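Regulatory protein PcrH (Pseudomonas aeruginosa, PDB 2XCB) binds the chaperone-binding region of the type III secretion minor translocator protein PopD, probably acting as its chaperone before secretion. Local coordinates at residues D101-R113 with A126-K140. Numbering follows the deposited sequence.
Sequences DLDGAESGFYSAR and AARAGAMLEAVTARK
The ring of F109 carries M132 CB over one face, 3.4 Å from the ring centroid and 5° off the normal, a CH-pi contact; V136 CG2 meets the ring at its edge, near the plane. These contacts join helix 102-117 to the C-terminal helix 123-140 as an antiparallel pair at the end of an all-helical chaperone, consistent with the tetratricopeptide-like fold of this family. The M132 chain then bends at chi2 and chi3, so that SD makes an oblique Met-aromatic contact while CE comes back to F109 CZ. F90, on helix 87-98, adds an edge-to-face contact to the same ring. At a second flat group, the R113 guanidinium, L133 CD2 lies over one face, 3.4 Å from R113 NH2, and the edge of the Y110 ring meets the same methyl. The segment axes come within 8.2 Å, at 152° between their directions. Knobs-into-holes packing runs both ways: F109 enters the hole formed by A129, M132, L133 and V136, whereas L133 enters that of E106, F109, Y110 and R113. L133 branches at CG across the groove: CD1 rests against E106 CG and CD2 against R113. Near R113 and A126 the backbones come close, with R113 CA 4.8 Å from A126 CA, and small A129 packs its CB against R113 CB. At the C-terminal end of 126-140, K140 passes L102, its CG against CB and CD1 of that leucine, then bends at chi3 to bring its ammonium between two carboxylates. E106 crosses it at about a right angle. K140 NZ makes salt bridges to both D103 and E106, a small network: it meets E106 OE1 on the syn side at 2.6 Å and D103 OD1 on the anti side, 30° out of the carboxylate plane.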
ATOM      1  N   ASP A 101      15.361 -17.323  25.826  1.00 26.13           N
ATOM      2  CA  ASP A 101      14.654 -16.900  27.035  1.00 26.46           C
ATOM      3  C   ASP A 101      13.610 -17.934  27.317  1.00 25.40           C
ATOM      4  O   ASP A 101      12.503 -17.815  26.857  1.00 24.09           O
ATOM      5  CB  ASP A 101      14.020 -15.488  26.865  1.00 26.44           C
ATOM      6  CG  ASP A 101      13.210 -15.019  28.085  1.00 28.74           C
ATOM      7  OD1 ASP A 101      12.928 -15.754  29.096  1.00 24.09           O
ATOM      8  OD2 ASP A 101      12.799 -13.855  28.009  1.00 32.50           O
ATOM      9  N   LEU A 102      13.934 -18.902  28.156  1.00 23.49           N
ATOM     10  CA  LEU A 102      13.016 -20.026  28.382  1.00 23.86           C
ATOM     11  C   LEU A 102      11.759 -19.726  29.173  1.00 22.34           C
ATOM     12  O   LEU A 102      10.705 -20.345  28.968  1.00 19.42           O
ATOM     13  CB  LEU A 102      13.777 -21.217  29.065  1.00 23.31           C
ATOM     14  CG  LEU A 102      14.864 -21.871  28.229  1.00 29.34           C
ATOM     15  CD1 LEU A 102      15.408 -23.128  28.935  1.00 35.87           C
ATOM     16  CD2 LEU A 102      14.324 -22.272  26.882  1.00 34.15           C
ATOM     17  N   ASP A 103      11.908 -18.853  30.151  1.00 21.91           N
ATOM     18  CA  ASP A 103      10.771 -18.410  30.957  1.00 24.01           C
ATOM     19  C   ASP A 103       9.741 -17.622  30.107  1.00 23.33           C
ATOM     20  O   ASP A 103       8.533 -17.848  30.217  1.00 22.49           O
ATOM     21  CB  ASP A 103      11.272 -17.480  32.068  1.00 25.34           C
ATOM     22  CG  ASP A 103      12.118 -18.224  33.144  1.00 29.64           C
ATOM     23  OD1 ASP A 103      12.076 -19.445  33.186  1.00 29.87           O
ATOM     24  OD2 ASP A 103      12.845 -17.558  33.928  1.00 34.84           O
ATOM     25  N   GLY A 104      10.221 -16.701  29.256  1.00 21.52           N
ATOM     26  CA  GLY A 104       9.289 -16.036  28.338  1.00 20.78           C
ATOM     27  C   GLY A 104       8.600 -17.064  27.434  1.00 19.73           C
ATOM     28  O   GLY A 104       7.403 -16.984  27.185  1.00 19.61           O
ATOM     29  N   ALA A 105       9.313 -18.057  26.939  1.00 19.58           N
ATOM     30  CA  ALA A 105       8.663 -18.954  25.972  1.00 18.21           C
ATOM     31  C   ALA A 105       7.634 -19.798  26.691  1.00 18.94           C
ATOM     32  O   ALA A 105       6.572 -20.132  26.133  1.00 19.08           O
ATOM     33  CB  ALA A 105       9.707 -19.882  25.289  1.00 17.73           C
ATOM     34  N   GLU A 106       8.011 -20.281  27.876  1.00 18.47           N
ATOM     35  CA  GLU A 106       7.059 -21.092  28.681  1.00 20.66           C
ATOM     36  C   GLU A 106       5.754 -20.302  28.950  1.00 19.51           C
ATOM     37  O   GLU A 106       4.694 -20.856  28.787  1.00 18.89           O
ATOM     38  CB  GLU A 106       7.709 -21.467  30.023  1.00 20.74           C
ATOM     39  CG  GLU A 106       6.780 -22.176  30.998  1.00 24.11           C
ATOM     40  CD  GLU A 106       7.527 -22.790  32.197  1.00 32.23           C
ATOM     41  OE1 GLU A 106       8.225 -22.024  32.904  1.00 30.91           O
ATOM     42  OE2 GLU A 106       7.438 -24.024  32.405  1.00 30.98           O
ATOM     43  N   SER A 107       5.875 -19.039  29.410  1.00 20.63           N
ATOM     44  CA  SER A 107       4.698 -18.168  29.654  0.50 21.43           C
ATOM     45  C   SER A 107       3.841 -18.067  28.390  1.00 21.71           C
ATOM     46  O   SER A 107       2.607 -18.282  28.434  1.00 21.67           O
ATOM     47  CB  SER A 107       5.145 -16.749  30.023  0.50 22.40           C
ATOM     48  OG  SER A 107       6.052 -16.767  31.085  0.50 24.24           O
ATOM     49  N   GLY A 108       4.495 -17.800  27.236  1.00 19.93           N
ATOM     50  CA  GLY A 108       3.734 -17.568  25.968  1.00 21.82           C
ATOM     51  C   GLY A 108       2.969 -18.810  25.533  1.00 19.40           C
ATOM     52  O   GLY A 108       1.790 -18.714  25.100  1.00 19.75           O
ATOM     53  N   PHE A 109       3.656 -19.955  25.576  1.00 19.49           N
ATOM     54  CA  PHE A 109       3.043 -21.237  25.092  1.00 19.77           C
ATOM     55  C   PHE A 109       1.917 -21.631  26.070  1.00 19.14           C
ATOM     56  O   PHE A 109       0.891 -22.118  25.657  1.00 19.59           O
ATOM     57  CB  PHE A 109       4.079 -22.373  25.005  1.00 20.01           C
ATOM     58  CG  PHE A 109       5.046 -22.242  23.837  1.00 20.99           C
ATOM     59  CD1 PHE A 109       4.578 -21.983  22.557  1.00 22.71           C
ATOM     60  CD2 PHE A 109       6.415 -22.364  24.040  1.00 20.17           C
ATOM     61  CE1 PHE A 109       5.467 -21.827  21.453  1.00 23.57           C
ATOM     62  CE2 PHE A 109       7.302 -22.263  22.954  1.00 24.00           C
ATOM     63  CZ  PHE A 109       6.817 -21.972  21.655  1.00 20.96           C
ATOM     64  N   TYR A 110       2.121 -21.413  27.362  1.00 18.14           N
ATOM     65  CA  TYR A 110       1.048 -21.575  28.388  1.00 19.10           C
ATOM     66  C   TYR A 110      -0.225 -20.725  28.098  1.00 18.56           C
ATOM     67  O   TYR A 110      -1.375 -21.271  27.954  1.00 20.17           O
ATOM     68  CB  TYR A 110       1.678 -21.224  29.738  1.00 19.38           C
ATOM     69  CG  TYR A 110       0.772 -21.474  30.966  1.00 21.93           C
ATOM     70  CD1 TYR A 110       0.609 -22.786  31.510  1.00 20.58           C
ATOM     71  CD2 TYR A 110       0.119 -20.398  31.571  1.00 24.84           C
ATOM     72  CE1 TYR A 110      -0.215 -23.021  32.659  1.00 21.83           C
ATOM     73  CE2 TYR A 110      -0.730 -20.600  32.719  1.00 23.78           C
ATOM     74  CZ  TYR A 110      -0.857 -21.902  33.262  1.00 22.88           C
ATOM     75  OH  TYR A 110      -1.680 -22.048  34.360  1.00 22.46           O
ATOM     76  N   SER A 111      -0.026 -19.402  27.919  1.00 18.89           N
ATOM     77  CA  SER A 111      -1.138 -18.502  27.539  0.50 18.13           C
ATOM     78  C   SER A 111      -1.769 -18.932  26.233  1.00 19.04           C
ATOM     79  O   SER A 111      -2.990 -18.976  26.138  1.00 19.49           O
ATOM     80  CB  SER A 111      -0.675 -17.057  27.421  0.50 18.74           C
ATOM     81  OG  SER A 111      -0.268 -16.591  28.690  0.50 15.57           O
ATOM     82  N   ALA A 112      -0.936 -19.258  25.236  1.00 18.82           N
ATOM     83  CA  ALA A 112      -1.467 -19.667  23.917  1.00 19.14           C
ATOM     84  C   ALA A 112      -2.316 -20.908  24.045  1.00 21.36           C
ATOM     85  O   ALA A 112      -3.364 -21.047  23.371  1.00 20.58           O
ATOM     86  CB  ALA A 112      -0.302 -19.893  22.897  1.00 18.04           C
ATOM     87  N   ARG A 113      -1.867 -21.845  24.899  1.00 21.30           N
ATOM     88  CA  ARG A 113      -2.685 -23.045  25.027  1.00 21.92           C
ATOM     89  C   ARG A 113      -4.026 -22.690  25.653  1.00 20.11           C
ATOM     90  O   ARG A 113      -5.043 -23.136  25.195  1.00 18.59           O
ATOM     91  CB  ARG A 113      -2.004 -24.234  25.789  1.00 21.69           C
ATOM     92  CG  ARG A 113      -3.026 -25.430  25.882  1.00 26.51           C
ATOM     93  CD  ARG A 113      -2.551 -26.741  26.564  1.00 33.71           C
ATOM     94  NE  ARG A 113      -2.049 -26.470  27.891  1.00 36.01           N
ATOM     95  CZ  ARG A 113      -1.240 -27.274  28.567  1.00 39.96           C
ATOM     96  NH1 ARG A 113      -0.867 -28.432  28.041  1.00 42.27           N
ATOM     97  NH2 ARG A 113      -0.794 -26.903  29.762  1.00 37.84           N
ATOM     98  N   ALA A 126      -3.875 -25.209  19.793  1.00 28.63           N
ATOM     99  CA  ALA A 126      -3.921 -25.620  21.187  1.00 28.93           C
ATOM    100  C   ALA A 126      -2.984 -26.820  21.417  1.00 29.42           C
ATOM    101  O   ALA A 126      -2.169 -26.792  22.320  1.00 28.18           O
ATOM    102  CB  ALA A 126      -5.322 -25.931  21.634  1.00 30.23           C
ATOM    103  N   ALA A 127      -3.062 -27.825  20.558  1.00 28.60           N
ATOM    104  CA  ALA A 127      -2.182 -28.999  20.634  1.00 29.26           C
ATOM    105  C   ALA A 127      -0.727 -28.641  20.396  1.00 27.86           C
ATOM    106  O   ALA A 127       0.159 -29.134  21.095  1.00 28.56           O
ATOM    107  CB  ALA A 127      -2.648 -30.058  19.638  1.00 30.92           C
ATOM    108  N   ARG A 128      -0.457 -27.721  19.467  1.00 26.46           N
ATOM    109  CA  ARG A 128       0.926 -27.279  19.244  1.00 25.55           C
ATOM    110  C   ARG A 128       1.454 -26.509  20.425  1.00 25.00           C
ATOM    111  O   ARG A 128       2.607 -26.662  20.744  1.00 24.76           O
ATOM    112  CB  ARG A 128       1.091 -26.365  18.015  1.00 26.29           C
ATOM    113  CG  ARG A 128       0.982 -27.052  16.646  1.00 28.58           C
ATOM    114  CD  ARG A 128       1.076 -25.973  15.527  1.00 32.87           C
ATOM    115  NE  ARG A 128       2.445 -25.501  15.316  1.00 36.26           N
ATOM    116  CZ  ARG A 128       2.782 -24.362  14.717  1.00 35.89           C
ATOM    117  NH1 ARG A 128       1.854 -23.509  14.283  1.00 35.26           N
ATOM    118  NH2 ARG A 128       4.067 -24.086  14.558  1.00 36.87           N
ATOM    119  N   ALA A 129       0.629 -25.645  21.014  1.00 24.50           N
ATOM    120  CA  ALA A 129       1.031 -24.859  22.144  1.00 24.28           C
ATOM    121  C   ALA A 129       1.347 -25.809  23.314  1.00 23.90           C
ATOM    122  O   ALA A 129       2.287 -25.574  24.057  1.00 25.81           O
ATOM    123  CB  ALA A 129      -0.070 -23.872  22.501  1.00 23.09           C
ATOM    124  N   GLY A 130       0.556 -26.855  23.478  1.00 25.25           N
ATOM    125  CA  GLY A 130       0.755 -27.851  24.557  1.00 25.65           C
ATOM    126  C   GLY A 130       2.030 -28.617  24.282  1.00 26.91           C
ATOM    127  O   GLY A 130       2.876 -28.735  25.195  1.00 27.00           O
ATOM    128  N   ALA A 131       2.255 -29.018  23.012  1.00 26.41           N
ATOM    129  CA  ALA A 131       3.513 -29.724  22.648  1.00 26.61           C
ATOM    130  C   ALA A 131       4.762 -28.871  22.900  1.00 27.23           C
ATOM    131  O   ALA A 131       5.768 -29.340  23.508  1.00 26.36           O
ATOM    132  CB  ALA A 131       3.497 -30.213  21.175  1.00 26.42           C
ATOM    133  N   MET A 132       4.717 -27.614  22.429  1.00 26.57           N
ATOM    134  CA  MET A 132       5.822 -26.684  22.677  1.00 25.80           C
ATOM    135  C   MET A 132       6.040 -26.395  24.153  1.00 25.43           C
ATOM    136  O   MET A 132       7.196 -26.323  24.640  1.00 24.62           O
ATOM    137  CB  MET A 132       5.646 -25.359  21.869  1.00 25.70           C
ATOM    138  CG  MET A 132       5.806 -25.524  20.354  1.00 30.12           C
ATOM    139  SD  MET A 132       7.358 -26.376  19.941  1.00 30.37           S
ATOM    140  CE  MET A 132       8.613 -25.139  20.369  1.00 29.89           C
ATOM    141  N   LEU A 133       4.955 -26.195  24.890  1.00 23.85           N
ATOM    142  CA  LEU A 133       5.110 -25.989  26.320  1.00 25.85           C
ATOM    143  C   LEU A 133       5.851 -27.160  26.992  1.00 25.98           C
ATOM    144  O   LEU A 133       6.772 -26.961  27.785  1.00 25.82           O
ATOM    145  CB  LEU A 133       3.724 -25.789  26.988  1.00 24.83           C
ATOM    146  CG  LEU A 133       3.751 -25.616  28.528  1.00 26.66           C
ATOM    147  CD1 LEU A 133       4.546 -24.408  28.951  1.00 28.80           C
ATOM    148  CD2 LEU A 133       2.301 -25.576  29.059  1.00 26.45           C
ATOM    149  N   GLU A 134       5.435 -28.367  26.658  1.00 27.00           N
ATOM    150  CA  GLU A 134       6.048 -29.594  27.217  1.00 29.78           C
ATOM    151  C   GLU A 134       7.562 -29.622  26.869  1.00 28.94           C
ATOM    152  O   GLU A 134       8.412 -29.946  27.726  1.00 28.72           O
ATOM    153  CB  GLU A 134       5.379 -30.832  26.612  1.00 29.91           C
ATOM    154  CG  GLU A 134       3.900 -31.083  27.027  1.00 38.24           C
ATOM    155  CD  GLU A 134       3.326 -32.431  26.442  1.00 49.71           C
ATOM    156  OE1 GLU A 134       2.111 -32.476  26.082  1.00 53.95           O
ATOM    157  OE2 GLU A 134       4.092 -33.438  26.310  1.00 51.68           O
ATOM    158  N   ALA A 135       7.880 -29.251  25.603  1.00 28.21           N
ATOM    159  CA  ALA A 135       9.264 -29.233  25.139  1.00 27.77           C
ATOM    160  C   ALA A 135      10.066 -28.267  25.938  1.00 27.21           C
ATOM    161  O   ALA A 135      11.173 -28.592  26.375  1.00 27.47           O
ATOM    162  CB  ALA A 135       9.372 -28.899  23.628  1.00 26.47           C
ATOM    163  N   VAL A 136       9.520 -27.068  26.165  1.00 26.80           N
ATOM    164  CA  VAL A 136      10.242 -26.060  26.916  1.00 25.86           C
ATOM    165  C   VAL A 136      10.441 -26.414  28.394  1.00 27.13           C
ATOM    166  O   VAL A 136      11.489 -26.154  28.993  1.00 26.41           O
ATOM    167  CB  VAL A 136       9.499 -24.655  26.819  1.00 27.54           C
ATOM    168  CG1 VAL A 136      10.073 -23.690  27.857  1.00 24.75           C
ATOM    169  CG2 VAL A 136       9.647 -24.049  25.416  1.00 25.92           C
ATOM    170  N   THR A 137       9.402 -26.942  29.010  1.00 28.71           N
ATOM    171  CA  THR A 137       9.487 -27.374  30.422  1.00 29.80           C
ATOM    172  C   THR A 137      10.557 -28.467  30.562  1.00 29.56           C
ATOM    173  O   THR A 137      11.382 -28.424  31.517  1.00 28.66           O
ATOM    174  CB  THR A 137       8.119 -27.909  30.936  1.00 29.86           C
ATOM    175  OG1 THR A 137       7.151 -26.842  30.866  1.00 32.51           O
ATOM    176  CG2 THR A 137       8.255 -28.408  32.411  1.00 33.00           C
ATOM    177  N   ALA A 138      10.566 -29.412  29.608  1.00 28.84           N
ATOM    178  CA  ALA A 138      11.626 -30.463  29.546  1.00 28.99           C
ATOM    179  C   ALA A 138      13.060 -29.870  29.533  1.00 29.07           C
ATOM    180  O   ALA A 138      13.952 -30.390  30.209  1.00 29.57           O
ATOM    181  CB  ALA A 138      11.398 -31.417  28.370  1.00 28.68           C
ATOM    182  N   ARG A 139      13.269 -28.779  28.781  1.00 28.51           N
ATOM    183  CA  ARG A 139      14.585 -28.134  28.705  0.50 29.00           C
ATOM    184  C   ARG A 139      14.920 -27.397  29.999  1.00 29.70           C
ATOM    185  O   ARG A 139      16.096 -27.366  30.414  1.00 29.11           O
ATOM    186  CB  ARG A 139      14.672 -27.180  27.497  0.50 29.18           C
ATOM    187  CG  ARG A 139      14.235 -27.827  26.151  0.50 29.30           C
ATOM    188  CD  ARG A 139      15.188 -27.492  25.012  0.50 32.12           C
ATOM    189  NE  ARG A 139      14.664 -26.553  24.033  0.50 32.44           N
ATOM    190  CZ  ARG A 139      13.840 -26.872  23.035  0.50 30.75           C
ATOM    191  NH1 ARG A 139      13.403 -28.113  22.894  0.50 33.49           N
ATOM    192  NH2 ARG A 139      13.445 -25.943  22.192  0.50 22.84           N
ATOM    193  N   LYS A 140      13.908 -26.802  30.652  1.00 29.36           N
ATOM    194  CA  LYS A 140      14.207 -26.098  31.927  1.00 31.56           C
ATOM    195  C   LYS A 140      14.524 -27.122  33.021  1.00 32.73           C
ATOM    196  O   LYS A 140      15.298 -26.839  33.917  1.00 32.82           O
ATOM    197  CB  LYS A 140      13.028 -25.206  32.417  1.00 30.17           C
ATOM    198  CG  LYS A 140      12.995 -23.799  31.808  1.00 29.67           C
ATOM    199  CD  LYS A 140      11.658 -23.128  32.096  1.00 34.58           C
ATOM    200  CE  LYS A 140      11.567 -22.726  33.580  1.00 32.94           C
ATOM    201  NZ  LYS A 140      10.679 -21.525  33.657  1.00 36.54           N
TER